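Local coordinates for protein probable TonB-dependent siderophore receptor PiuA (Acinetobacter baumannii, PDB 5FP1) that probably binds iron-chelating siderophores at the outer membrane, possibly including ferric enterobactin, and takes them up as the first step of iron acquisition, at residues N79-R84 / D263-E268; T360-Y365 / A499-N504; Q448-T453 / A457-K462; S493-N498 / E506-N511. All coordinates share one frame; numbering follows the deposited sequence.

Contact 1: N79-R84 / D263-E268; sequences NPNGDR and DFQKQE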
loop_
_atom_site.group_PDB
_atom_site.type_symbol
_atom_site.label_atom_id
_atom_site.label_comp_id
_atom_site.label_asym_id
_atom_site.label_seq_id
_atom_site.Cartn_x
_atom_site.Cartn_y
_atom_site.Cartn_z
ATOM N N ASN A 79 8.523 -4.892 12.684
ATOM C CA ASN A 79 8.123 -4.578 11.323
ATOM C C ASN A 79 7.997 -3.092 11.088
ATOM O O ASN A 79 7.543 -2.377 11.975
ATOM C CB ASN A 79 6.826 -5.279 10.972
ATOM C CG ASN A 79 5.636 -4.715 11.707
ATOM O OD1 ASN A 79 5.518 -4.848 12.922
ATOM N ND2 ASN A 79 4.703 -4.136 10.949
ATOM N N PRO A 80 8.411 -2.620 9.899
ATOM C CA PRO A 80 8.508 -1.178 9.669
ATOM C C PRO A 80 7.161 -0.497 9.584
ATOM O O PRO A 80 6.118 -1.150 9.388
ATOM C CB PRO A 80 9.269 -1.076 8.343
ATOM C CG PRO A 80 8.955 -2.363 7.640
ATOM C CD PRO A 80 8.879 -3.392 8.739
ATOM N N ASN A 81 7.190 0.821 9.763
ATOM C CA ASN A 81 5.978 1.620 9.919
ATOM C C ASN A 81 5.600 2.352 8.627
ATOM O O ASN A 81 5.121 3.482 8.681
ATOM C CB ASN A 81 6.197 2.658 11.015
ATOM C CG ASN A 81 7.296 3.670 10.650
ATOM O OD1 ASN A 81 8.038 3.481 9.680
ATOM N ND2 ASN A 81 7.375 4.769 11.412
ATOM N N GLY A 82 5.835 1.731 7.464
ATOM C CA GLY A 82 5.533 2.379 6.183
ATOM C C GLY A 82 4.147 2.012 5.655
ATOM O O GLY A 82 3.252 1.654 6.430
ATOM N N ASP A 83 3.945 2.116 4.342
ATOM C CA ASP A 83 2.676 1.685 3.766
ATOM C C ASP A 83 2.485 0.183 4.038
ATOM O O ASP A 83 3.369 -0.628 3.700
ATOM C CB ASP A 83 2.631 1.905 2.258
ATOM C CG ASP A 83 2.816 3.354 1.851
ATOM O OD1 ASP A 83 2.419 4.284 2.594
ATOM O OD2 ASP A 83 3.380 3.558 0.757
ATOM N N ARG A 84 1.340 -0.190 4.617
ATOM C CA ARG A 84 1.003 -1.613 4.857
ATOM C C ARG A 84 -0.451 -1.903 4.486
ATOM O O ARG A 84 -1.301 -2.070 5.359
ATOM C CB ARG A 84 1.213 -1.987 6.334
ATOM C CG ARG A 84 2.601 -1.763 6.910
ATOM C CD ARG A 84 2.735 -2.398 8.304
ATOM N NE ARG A 84 2.640 -3.854 8.148
ATOM C CZ ARG A 84 1.827 -4.663 8.826
ATOM N NH1 ARG A 84 1.111 -4.233 9.855
ATOM N NH2 ARG A 84 1.787 -5.942 8.514
ATOM N N ASP A 263 12.964 10.999 18.413
ATOM C CA ASP A 263 12.359 10.248 17.313
ATOM C C ASP A 263 12.651 10.947 15.984
ATOM O O ASP A 263 12.802 12.169 15.932
ATOM C CB ASP A 263 10.843 10.182 17.478
ATOM C CG ASP A 263 10.390 9.385 18.711
ATOM O OD1 ASP A 263 11.182 8.621 19.324
ATOM O OD2 ASP A 263 9.189 9.497 19.017
ATOM N N PHE A 264 12.711 10.179 14.911
ATOM C CA PHE A 264 12.949 10.745 13.580
ATOM C C PHE A 264 12.643 9.670 12.551
ATOM O O PHE A 264 12.593 8.484 12.870
ATOM C CB PHE A 264 14.407 11.228 13.409
ATOM C CG PHE A 264 15.426 10.120 13.573
ATOM C CD1 PHE A 264 15.829 9.351 12.484
ATOM C CD2 PHE A 264 15.946 9.829 14.812
ATOM C CE1 PHE A 264 16.719 8.296 12.652
ATOM C CE2 PHE A 264 16.863 8.808 14.974
ATOM C CZ PHE A 264 17.229 8.032 13.901
ATOM N N GLN A 265 12.473 10.083 11.308
ATOM C CA GLN A 265 12.449 9.123 10.220
ATOM C C GLN A 265 12.928 9.780 8.966
ATOM O O GLN A 265 12.446 10.844 8.581
ATOM C CB GLN A 265 11.039 8.548 10.011
ATOM C CG GLN A 265 10.925 7.535 8.864
ATOM C CD GLN A 265 9.792 6.532 9.086
ATOM O OE1 GLN A 265 8.760 6.868 9.678
ATOM N NE2 GLN A 265 10.002 5.273 8.643
ATOM N N LYS A 266 13.867 9.117 8.323
ATOM C CA LYS A 266 14.425 9.577 7.072
ATOM C C LYS A 266 14.393 8.446 6.049
ATOM O O LYS A 266 14.961 7.369 6.257
ATOM C CB LYS A 266 15.876 10.012 7.295
ATOM C CG LYS A 266 16.014 11.225 8.210
ATOM C CD LYS A 266 17.430 11.349 8.770
ATOM C CE LYS A 266 17.564 12.624 9.590
ATOM N NZ LYS A 266 18.968 12.847 10.038
ATOM N N GLN A 267 13.665 8.673 4.968
ATOM C CA GLN A 267 13.602 7.720 3.888
ATOM C C GLN A 267 14.273 8.332 2.679
ATOM O O GLN A 267 14.164 9.541 2.423
ATOM C CB GLN A 267 12.138 7.372 3.584
ATOM C CG GLN A 267 11.394 6.810 4.790
ATOM C CD GLN A 267 10.046 6.213 4.459
ATOM O OE1 GLN A 267 9.375 6.620 3.513
ATOM N NE2 GLN A 267 9.638 5.238 5.243
ATOM N N GLU A 268 14.878 7.478 1.880
ATOM C CA GLU A 268 15.488 7.916 0.633
ATOM C C GLU A 268 15.357 6.828 -0.410
ATOM O O GLU A 268 15.789 5.706 -0.198
ATOM C CB GLU A 268 16.968 8.253 0.847
ATOM C CG GLU A 268 17.624 8.811 -0.408
ATOM C CD GLU A 268 19.107 9.142 -0.213
ATOM O OE1 GLU A 268 19.568 9.297 0.939
ATOM O OE2 GLU A 268 19.820 9.252 -1.221
HETATM O O HOH W 1 6.188 6.216 8.624
#
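The side-chain amides of Asn81 and Gln265 approach from facing sides and pair through their N-H and C=O groups, nearly in one plane. Gln265 NE2 donates to Asn81 OD1 at 2.9 Å with an N-H...O angle of 160°; the donor lies in the carbonyl plane on a lone pair. The return bond, from Asn81 ND2 to Gln265 OE1, is longer at 3.1 Å and more bent, and its donor is tilted from the plane of the accepting carbonyl. This asymmetry fits two amide planes that are still 25° apart. Gln265 reaches across with CG anti to the backbone N (chi1 179°) and the rest of its chain extended; Asn81 turns CG between its backbone N and carbonyl carbon. Backbones stay apart, the CA atoms of Asn81 and Gln265 being 9.9 Å from each other. A water lies 2.9 Å from Asn81 O and equally far from Gln265 OE1, although it cannot donate to every acceptor around it.

Further out, Gln265 NE2 also bonds Asn297 OD1 on the adjacent strand 284-304, which helps fix the rotation of the amide, and Trp301 of that strand touches Asn81. The neighbouring Gln267 carries OE1 to the backbone N of Asn108. Such polar bridging between a loop of the plug and the inner wall of the barrel is characteristic of TonB-dependent receptors.

Contact 2: T360-Y365 / A499-N504; sequences TDKGGY and AGWGDN. With C8E ((hydroxyethyloxy)tri(ethyloxy)octane), chain D; C8E ((hydroxyethyloxy)tri(ethyloxy)octane), chain G.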
loop_
_atom_site.group_PDB
_atom_site.type_symbol
_atom_site.label_atom_id
_atom_site.label_comp_id
_atom_site.label_asym_id
_atom_site.label_seq_id
_atom_site.Cartn_x
_atom_site.Cartn_y
_atom_site.Cartn_z
ATOM N N THR A 360 19.761 -6.526 1.023
ATOM C CA THR A 360 19.370 -5.585 2.103
ATOM C C THR A 360 20.277 -5.779 3.285
ATOM O O THR A 360 20.512 -6.922 3.699
ATOM C CB THR A 360 17.906 -5.843 2.573
ATOM O OG1 THR A 360 17.019 -5.619 1.477
ATOM C CG2 THR A 360 17.484 -4.895 3.721
ATOM N N ASP A 361 20.795 -4.666 3.814
ATOM C CA ASP A 361 21.427 -4.622 5.123
ATOM C C ASP A 361 20.440 -4.059 6.144
ATOM O O ASP A 361 19.754 -3.074 5.870
ATOM C CB ASP A 361 22.662 -3.707 5.090
ATOM C CG ASP A 361 23.842 -4.322 4.323
ATOM O OD1 ASP A 361 23.917 -5.550 4.232
ATOM O OD2 ASP A 361 24.716 -3.570 3.857
ATOM N N LYS A 362 20.371 -4.664 7.325
ATOM C CA LYS A 362 19.472 -4.173 8.364
ATOM C C LYS A 362 20.160 -4.063 9.702
ATOM O O LYS A 362 20.852 -5.001 10.152
ATOM C CB LYS A 362 18.237 -5.088 8.502
ATOM C CG LYS A 362 17.159 -4.568 9.463
ATOM C CD LYS A 362 17.309 -5.030 10.908
ATOM C CE LYS A 362 16.232 -4.438 11.817
ATOM N NZ LYS A 362 16.355 -4.792 13.256
ATOM N N GLY A 363 19.908 -2.934 10.370
ATOM C CA GLY A 363 20.342 -2.720 11.750
ATOM C C GLY A 363 19.247 -1.996 12.519
ATOM O O GLY A 363 18.097 -1.809 12.026
ATOM N N GLY A 364 19.612 -1.525 13.698
ATOM C CA GLY A 364 18.700 -0.744 14.520
ATOM C C GLY A 364 19.528 0.004 15.522
ATOM O O GLY A 364 20.778 0.014 15.429
ATOM N N TYR A 365 18.864 0.606 16.498
ATOM C CA TYR A 365 19.560 1.454 17.475
ATOM C C TYR A 365 19.587 0.834 18.844
ATOM O O TYR A 365 18.576 0.269 19.312
ATOM C CB TYR A 365 18.968 2.871 17.535
ATOM C CG TYR A 365 19.266 3.678 16.290
ATOM C CD1 TYR A 365 20.496 4.306 16.110
ATOM C CD2 TYR A 365 18.328 3.787 15.274
ATOM C CE1 TYR A 365 20.775 5.024 14.964
ATOM C CE2 TYR A 365 18.596 4.508 14.137
ATOM C CZ TYR A 365 19.825 5.114 13.974
ATOM O OH TYR A 365 20.061 5.796 12.802
ATOM N N ALA A 499 11.928 -9.919 2.359
ATOM C CA ALA A 499 13.304 -9.637 1.877
ATOM C C ALA A 499 14.126 -8.947 2.935
ATOM O O ALA A 499 15.083 -8.216 2.628
ATOM C CB ALA A 499 13.287 -8.793 0.613
ATOM N N GLY A 500 13.754 -9.184 4.188
ATOM C CA GLY A 500 14.560 -8.735 5.301
ATOM C C GLY A 500 13.802 -7.883 6.299
ATOM O O GLY A 500 13.944 -8.054 7.511
ATOM N N TRP A 501 13.014 -6.932 5.823
ATOM C CA TRP A 501 12.346 -6.024 6.764
ATOM C C TRP A 501 11.020 -5.585 6.151
ATOM O O TRP A 501 10.974 -4.956 5.098
ATOM C CB TRP A 501 13.257 -4.839 7.082
ATOM C CG TRP A 501 12.910 -4.154 8.385
ATOM C CD1 TRP A 501 12.483 -2.865 8.552
ATOM C CD2 TRP A 501 12.903 -4.753 9.676
ATOM N NE1 TRP A 501 12.209 -2.626 9.888
ATOM C CE2 TRP A 501 12.456 -3.772 10.595
ATOM C CE3 TRP A 501 13.222 -6.035 10.153
ATOM C CZ2 TRP A 501 12.367 -4.020 11.951
ATOM C CZ3 TRP A 501 13.138 -6.272 11.518
ATOM C CH2 TRP A 501 12.712 -5.280 12.390
ATOM N N GLY A 502 9.940 -5.979 6.794
ATOM C CA GLY A 502 8.612 -5.766 6.270
ATOM C C GLY A 502 7.645 -6.537 7.149
ATOM O O GLY A 502 7.854 -6.680 8.358
ATOM N N ASP A 503 6.610 -7.059 6.525
ATOM C CA ASP A 503 5.527 -7.718 7.249
ATOM C C ASP A 503 6.131 -8.830 8.110
ATOM O O ASP A 503 6.775 -9.733 7.578
ATOM C CB ASP A 503 4.515 -8.270 6.237
ATOM C CG ASP A 503 3.228 -8.809 6.927
ATOM O OD1 ASP A 503 3.380 -9.504 7.929
ATOM O OD2 ASP A 503 2.108 -8.457 6.511
ATOM N N ASN A 504 5.966 -8.753 9.430
ATOM C CA ASN A 504 6.613 -9.698 10.324
ATOM C C ASN A 504 6.074 -11.130 10.193
ATOM O O ASN A 504 6.756 -12.072 10.595
ATOM C CB ASN A 504 6.538 -9.231 11.788
ATOM C CG ASN A 504 5.139 -8.815 12.194
ATOM O OD1 ASN A 504 4.586 -7.829 11.690
ATOM N ND2 ASN A 504 4.552 -9.574 13.107
HETATM C C1 C8E D . 22.172 -0.091 6.633
HETATM C C2 C8E D . 22.060 -0.925 7.893
HETATM C C3 C8E D . 23.300 -0.684 8.745
HETATM C C4 C8E D . 22.939 -0.415 10.191
HETATM C C5 C8E D . 24.064 -0.790 11.142
HETATM C C6 C8E D . 25.370 -0.079 10.834
HETATM C C7 C8E D . 26.409 -0.488 11.863
HETATM C C8 C8E D . 27.229 0.693 12.357
HETATM O O9 C8E D . 28.159 0.204 13.327
HETATM C C1 C8E G . 24.102 -5.235 8.574
HETATM C C2 C8E G . 25.031 -6.248 7.909
HETATM C C3 C8E G . 25.087 -7.541 8.706
HETATM C C4 C8E G . 26.048 -8.573 8.130
HETATM C C5 C8E G . 25.510 -9.996 8.272
HETATM C C6 C8E G . 26.645 -11.025 8.384
HETATM C C7 C8E G . 27.250 -11.432 7.044
HETATM C C8 C8E G . 28.213 -12.606 7.239
HETATM O O9 C8E G . 27.956 -13.637 6.286
HETATM O O HOH W 2 16.840 -8.164 0.558
#
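Lys362 lays the end of its chain over one face of the Trp501 indole, and this is the tight part of the contact. Its CE stands 3.6 Å from the centroid of the six-membered ring of Trp501, only 10° off the ring normal, a CH-pi contact. Lys362 NZ follows at 4.2 Å from the same centroid and 28° off the normal, close enough for a cation-pi interaction. The aliphatic chain gets there by a bend at chi2 (-91°), after which it runs extended. The ammonium is shared, because NZ also forms a salt bridge with Asp411, while Trp501 NE1 is hydrogen-bonded to Tyr299 OH, which helps fix the turn of the indole.

The other end is looser and hydrated. Thr360 OG1 and Ala499 O are 3.4 Å apart, and a water spans them, accepting from Thr360 OG1 at 2.7 Å and donating to Ala499 O at 2.7 Å.

Across strand 346-368, detergent C8E tails lie against the backbone, with Gly363 CA 3.8 Å from C4 of the chain D molecule. This strand pairs with both 315-341 and 405-428, and the loop packs across all three, Trp501 on Ala323 and Thr325 of 315-341 and Ala499 on Val416 of 405-428.

Contact 3: Q448-T453 / A457-K462; sequences QNFLAT and AAYTAK. With C8E ((hydroxyethyloxy)tri(ethyloxy)octane), chain G.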
loop_
_atom_site.group_PDB
_atom_site.type_symbol
_atom_site.label_atom_id
_atom_site.label_comp_id
_atom_site.label_asym_id
_atom_site.label_seq_id
_atom_site.Cartn_x
_atom_site.Cartn_y
_atom_site.Cartn_z
ATOM N N GLN A 448 19.219 -15.194 4.615
ATOM C CA GLN A 448 19.453 -14.164 5.583
ATOM C C GLN A 448 20.557 -14.581 6.524
ATOM O O GLN A 448 20.479 -15.640 7.115
ATOM C CB GLN A 448 18.171 -13.862 6.358
ATOM C CG GLN A 448 17.401 -12.770 5.688
ATOM C CD GLN A 448 16.183 -12.267 6.435
ATOM O OE1 GLN A 448 15.164 -12.108 5.817
ATOM N NE2 GLN A 448 16.305 -11.962 7.706
ATOM N N ASN A 449 21.581 -13.738 6.633
ATOM C CA ASN A 449 22.726 -13.969 7.525
ATOM C C ASN A 449 22.592 -13.141 8.808
ATOM O O ASN A 449 22.673 -11.907 8.767
ATOM C CB ASN A 449 24.019 -13.598 6.793
ATOM C CG ASN A 449 24.220 -14.422 5.528
ATOM O OD1 ASN A 449 24.254 -15.649 5.580
ATOM N ND2 ASN A 449 24.313 -13.757 4.391
ATOM N N PHE A 450 22.368 -13.811 9.937
ATOM C CA PHE A 450 22.149 -13.139 11.201
ATOM C C PHE A 450 23.435 -13.076 12.016
ATOM O O PHE A 450 24.079 -14.114 12.236
ATOM C CB PHE A 450 21.123 -13.885 12.025
ATOM C CG PHE A 450 19.757 -13.928 11.406
ATOM C CD1 PHE A 450 18.857 -12.884 11.610
ATOM C CD2 PHE A 450 19.378 -14.984 10.603
ATOM C CE1 PHE A 450 17.586 -12.914 11.032
ATOM C CE2 PHE A 450 18.122 -15.025 10.014
ATOM C CZ PHE A 450 17.217 -13.990 10.235
ATOM N N LEU A 451 23.791 -11.885 12.476
ATOM C CA LEU A 451 24.907 -11.731 13.424
ATOM C C LEU A 451 24.540 -12.332 14.756
ATOM O O LEU A 451 23.348 -12.457 15.092
ATOM C CB LEU A 451 25.269 -10.257 13.605
ATOM C CG LEU A 451 25.746 -9.525 12.345
ATOM C CD1 LEU A 451 25.886 -8.038 12.637
ATOM C CD2 LEU A 451 27.061 -10.086 11.786
ATOM N N ALA A 452 25.562 -12.745 15.514
ATOM C CA ALA A 452 25.367 -13.223 16.876
ATOM C C ALA A 452 24.691 -12.167 17.717
ATOM O O ALA A 452 24.919 -10.976 17.542
ATOM C CB ALA A 452 26.703 -13.609 17.541
ATOM N N THR A 453 23.859 -12.629 18.635
ATOM C CA THR A 453 23.217 -11.790 19.634
ATOM C C THR A 453 23.650 -12.267 21.003
ATOM O O THR A 453 24.417 -13.219 21.118
ATOM C CB THR A 453 21.685 -11.889 19.540
ATOM O OG1 THR A 453 21.250 -13.216 19.915
ATOM C CG2 THR A 453 21.210 -11.593 18.116
ATOM N N ALA A 457 24.012 -17.732 18.624
ATOM C CA ALA A 457 25.153 -17.633 17.740
ATOM C C ALA A 457 24.704 -17.113 16.372
ATOM O O ALA A 457 23.535 -17.186 16.025
ATOM C CB ALA A 457 25.829 -18.993 17.593
ATOM N N ALA A 458 25.655 -16.623 15.600
ATOM C CA ALA A 458 25.422 -16.286 14.203
ATOM C C ALA A 458 24.894 -17.493 13.442
ATOM O O ALA A 458 25.314 -18.635 13.648
ATOM C CB ALA A 458 26.697 -15.773 13.555
ATOM N N TYR A 459 23.960 -17.248 12.537
ATOM C CA TYR A 459 23.486 -18.316 11.700
ATOM C C TYR A 459 22.924 -17.766 10.402
ATOM O O TYR A 459 22.695 -16.557 10.286
ATOM C CB TYR A 459 22.444 -19.153 12.451
ATOM C CG TYR A 459 21.039 -18.586 12.456
ATOM C CD1 TYR A 459 20.685 -17.570 13.331
ATOM C CD2 TYR A 459 20.059 -19.109 11.630
ATOM C CE1 TYR A 459 19.397 -17.046 13.348
ATOM C CE2 TYR A 459 18.777 -18.606 11.640
ATOM C CZ TYR A 459 18.447 -17.584 12.509
ATOM O OH TYR A 459 17.158 -17.114 12.534
ATOM N N THR A 460 22.785 -18.642 9.410
ATOM C CA THR A 460 22.200 -18.312 8.140
ATOM C C THR A 460 20.911 -19.109 7.951
ATOM O O THR A 460 20.883 -20.341 8.116
ATOM C CB THR A 460 23.189 -18.604 6.990
ATOM O OG1 THR A 460 24.328 -17.720 7.087
ATOM C CG2 THR A 460 22.520 -18.468 5.628
ATOM N N ALA A 461 19.832 -18.410 7.593
ATOM C CA ALA A 461 18.581 -19.065 7.220
ATOM C C ALA A 461 18.397 -18.959 5.726
ATOM O O ALA A 461 18.652 -17.900 5.122
ATOM C CB ALA A 461 17.404 -18.419 7.951
ATOM N N LYS A 462 17.952 -20.032 5.097
ATOM C CA LYS A 462 17.750 -19.988 3.655
ATOM C C LYS A 462 16.494 -20.760 3.261
ATOM O O LYS A 462 16.269 -21.875 3.712
ATOM C CB LYS A 462 18.965 -20.564 2.922
ATOM C CG LYS A 462 18.816 -20.510 1.416
ATOM C CD LYS A 462 20.150 -20.608 0.702
ATOM C CE LYS A 462 20.730 -21.996 0.791
ATOM N NZ LYS A 462 21.854 -22.136 -0.186
HETATM C C1 C8E G . 24.102 -5.235 8.574
HETATM C C2 C8E G . 25.031 -6.248 7.909
HETATM C C3 C8E G . 25.087 -7.541 8.706
HETATM C C4 C8E G . 26.048 -8.573 8.130
HETATM C C5 C8E G . 25.510 -9.996 8.272
HETATM C C6 C8E G . 26.645 -11.025 8.384
HETATM C C7 C8E G . 27.250 -11.432 7.044
HETATM C C8 C8E G . 28.213 -12.606 7.239
HETATM O O9 C8E G . 27.956 -13.637 6.286
HETATM O O HOH W 3 21.879 -14.881 15.629
#
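Backbone hydrogen bonds set the frame between Gln448-Phe450 and Tyr459-Ala461. Two hydrogen-bonded antiparallel pairs, Gln448 with Ala461 and Phe450 with Tyr459, flank the non-hydrogen-bonded pair Asn449 with Thr460; the strand axes run at 160°. Gln448 N to Ala461 O and Phe450 N to Tyr459 O both measure 2.8 Å, whereas Tyr459 N to Phe450 O stretches to 3.2 Å near the turn.

The polar side-chain bond belongs to the middle pair. Thr460 OG1 donates to Asn449 OD1 at 2.6 Å in the carbonyl plane. Asn449 ND2 turns to Asp413 on the adjoining strand.

Aromatic packing occupies the other face. Tyr459 holds CG between N and the carbonyl carbon (chi1 82°) and Phe450 holds it anti to the carbonyl carbon, which brings the rings alongside each other. Their planes are 14° apart and their centroids 4.6 Å, displaced so that little of one ring covers the other; Phe450 CD2 sits over the Tyr459 ring, 3.4 Å from its CZ. Ala461 CB lies at the Phe450 ring edge.

Beyond the paired strands, a water donates to both Leu451 O and Ala457 O. The tail of C8E chain G packs on Leu451. Together these features describe the loop end of a beta hairpin, strands 433-450 and 459-476, in the barrel of a TonB-dependent receptor.

Contact 4: S493-N498 / E506-N511; sequences SPVGLN and ETINAN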
loop_
_atom_site.group_PDB
_atom_site.type_symbol
_atom_site.label_atom_id
_atom_site.label_comp_id
_atom_site.label_asym_id
_atom_site.label_seq_id
_atom_site.Cartn_x
_atom_site.Cartn_y
_atom_site.Cartn_z
ATOM N N SER A 493 2.900 -17.753 -1.273
ATOM C CA SER A 493 3.660 -16.748 -0.502
ATOM C C SER A 493 4.742 -17.462 0.298
ATOM O O SER A 493 4.451 -18.134 1.295
ATOM C CB SER A 493 2.736 -15.931 0.422
ATOM O OG SER A 493 3.434 -14.822 1.030
ATOM N N PRO A 494 5.981 -17.395 -0.183
ATOM C CA PRO A 494 7.075 -18.125 0.450
ATOM C C PRO A 494 7.558 -17.434 1.714
ATOM O O PRO A 494 7.393 -16.219 1.877
ATOM C CB PRO A 494 8.173 -18.096 -0.615
ATOM C CG PRO A 494 7.937 -16.811 -1.346
ATOM C CD PRO A 494 6.438 -16.632 -1.361
ATOM N N VAL A 495 8.131 -18.197 2.634
ATOM C CA VAL A 495 8.754 -17.594 3.807
ATOM C C VAL A 495 9.936 -16.745 3.336
ATOM O O VAL A 495 10.608 -17.075 2.373
ATOM C CB VAL A 495 9.213 -18.641 4.847
ATOM C CG1 VAL A 495 10.402 -19.407 4.338
ATOM C CG2 VAL A 495 9.540 -17.976 6.173
ATOM N N GLY A 496 10.149 -15.631 4.019
ATOM C CA GLY A 496 11.206 -14.658 3.686
ATOM C C GLY A 496 10.822 -13.640 2.619
ATOM O O GLY A 496 11.654 -12.888 2.147
ATOM N N LEU A 497 9.555 -13.631 2.212
ATOM C CA LEU A 497 9.117 -12.733 1.144
ATOM C C LEU A 497 9.357 -11.245 1.442
ATOM O O LEU A 497 9.474 -10.441 0.514
ATOM C CB LEU A 497 7.637 -12.973 0.838
ATOM C CG LEU A 497 7.071 -12.138 -0.316
ATOM C CD1 LEU A 497 7.800 -12.458 -1.618
ATOM C CD2 LEU A 497 5.581 -12.366 -0.447
ATOM N N ASN A 498 9.420 -10.852 2.712
ATOM C CA ASN A 498 9.635 -9.437 3.022
ATOM C C ASN A 498 11.061 -8.963 2.698
ATOM O O ASN A 498 11.377 -7.772 2.796
ATOM C CB ASN A 498 9.252 -9.114 4.476
ATOM C CG ASN A 498 10.119 -9.821 5.529
ATOM O OD1 ASN A 498 11.246 -10.234 5.276
ATOM N ND2 ASN A 498 9.593 -9.899 6.746
ATOM N N GLU A 506 6.098 -12.652 7.572
ATOM C CA GLU A 506 6.903 -13.229 6.492
ATOM C C GLU A 506 8.391 -13.445 6.856
ATOM O O GLU A 506 9.192 -13.920 6.055
ATOM C CB GLU A 506 6.793 -12.347 5.240
ATOM C CG GLU A 506 5.353 -12.186 4.739
ATOM C CD GLU A 506 5.192 -11.069 3.729
ATOM O OE1 GLU A 506 6.222 -10.504 3.273
ATOM O OE2 GLU A 506 4.029 -10.755 3.374
ATOM N N THR A 507 8.748 -13.092 8.063
ATOM C CA THR A 507 10.138 -13.065 8.496
ATOM C C THR A 507 10.655 -14.507 8.631
ATOM O O THR A 507 10.002 -15.374 9.215
ATOM C CB THR A 507 10.251 -12.258 9.815
ATOM O OG1 THR A 507 10.259 -10.857 9.488
ATOM C CG2 THR A 507 11.540 -12.583 10.587
ATOM N N ILE A 508 11.798 -14.753 8.017
ATOM C CA ILE A 508 12.432 -16.055 8.021
ATOM C C ILE A 508 13.292 -16.201 9.281
ATOM O O ILE A 508 13.873 -15.216 9.809
ATOM C CB ILE A 508 13.295 -16.256 6.743
ATOM C CG1 ILE A 508 13.759 -17.719 6.614
ATOM C CG2 ILE A 508 14.492 -15.309 6.742
ATOM C CD1 ILE A 508 14.394 -18.066 5.281
ATOM N N ASN A 509 13.342 -17.428 9.784
ATOM C CA ASN A 509 14.198 -17.759 10.910
ATOM C C ASN A 509 14.647 -19.225 10.819
ATOM O O ASN A 509 14.334 -19.925 9.858
ATOM C CB ASN A 509 13.524 -17.419 12.241
ATOM C CG ASN A 509 12.252 -18.213 12.492
ATOM O OD1 ASN A 509 12.201 -19.394 12.271
ATOM N ND2 ASN A 509 11.206 -17.531 12.960
ATOM N N ALA A 510 15.414 -19.671 11.799
ATOM C CA ALA A 510 15.983 -21.032 11.753
ATOM C C ALA A 510 14.886 -22.061 11.620
ATOM O O ALA A 510 15.083 -23.083 10.997
ATOM C CB ALA A 510 16.776 -21.301 13.020
ATOM N N ASN A 511 13.744 -21.805 12.258
ATOM C CA ASN A 511 12.718 -22.823 12.401
ATOM C C ASN A 511 11.653 -22.860 11.292
ATOM O O ASN A 511 10.960 -23.855 11.168
ATOM C CB ASN A 511 12.060 -22.651 13.763
ATOM C CG ASN A 511 13.090 -22.634 14.870
ATOM O OD1 ASN A 511 13.180 -21.686 15.641
ATOM N ND2 ASN A 511 13.937 -23.661 14.894
HETATM O O HOH W 4 12.681 -12.349 6.470
#
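The flat amide of Asn498 and the carboxylate of Glu506 pass alongside one another, running opposite ways with their planes 41° apart. At the amide edge, ND2 donates to Thr507 OG1 at 3.0 Å, with the acceptor only 2° out of the amide plane. The carboxylate packs OE1 3.5 Å from Asn498 CB, while the hydrogen bond of OE1 is with Ser94 OG of the plug. The loop that holds them links barrel strands 482-493 and 518-531; it opens with a type II beta turn from Pro494 to Leu497 and folds back on itself.

A chi1 of 64° tucks the Asn498 side chain in against its own backbone and swings the amide across to Thr507. Several bonds hold that amide: ND2 also donates to Asp503 O, while OD1 accepts from Gly500 N and from a water that in turn accepts from Ile508 N.

In the turn, Gly496 has a positive phi, and its N donates to Glu506 O at 2.8 Å, tying the turn to the returning chain. Ile508 CB rests 4.0 Å from Gly496 CA, with Val495 CG2 nearby in the modelled conformer. Toward the barrel wall Ile508 meets Ala461 and Gln448; toward the plug Leu497 touches Ala130. Farther along, Asn509 forms an Asx turn: its OD1 accepts from Asn511 N at 2.9 Å.

Contacts 2 and 4 share the long loop between strands 482-493 and 518-531, where their segments alternate along the chain and their centres lie about 12 Å apart. Contact 1 ties the plug loop to strand 264-279, and its 79-84 side also packs on the 499-504 loop, its centre about 11 Å from that of contact 2; Pro80 CD lies 3.4 Å from Gly502 N, while Arg84 and Asp503 form a long, weak ion pair. Contact 3 meets contact 4 through Phe450 CZ, 3.6 Å from Ile508 O, and meets contact 2 where Gln448 OE1 nears Gly500 CA. The C8E of chain G touches both contacts 2 and 3. The inward-folded loop thus connects plug and barrel.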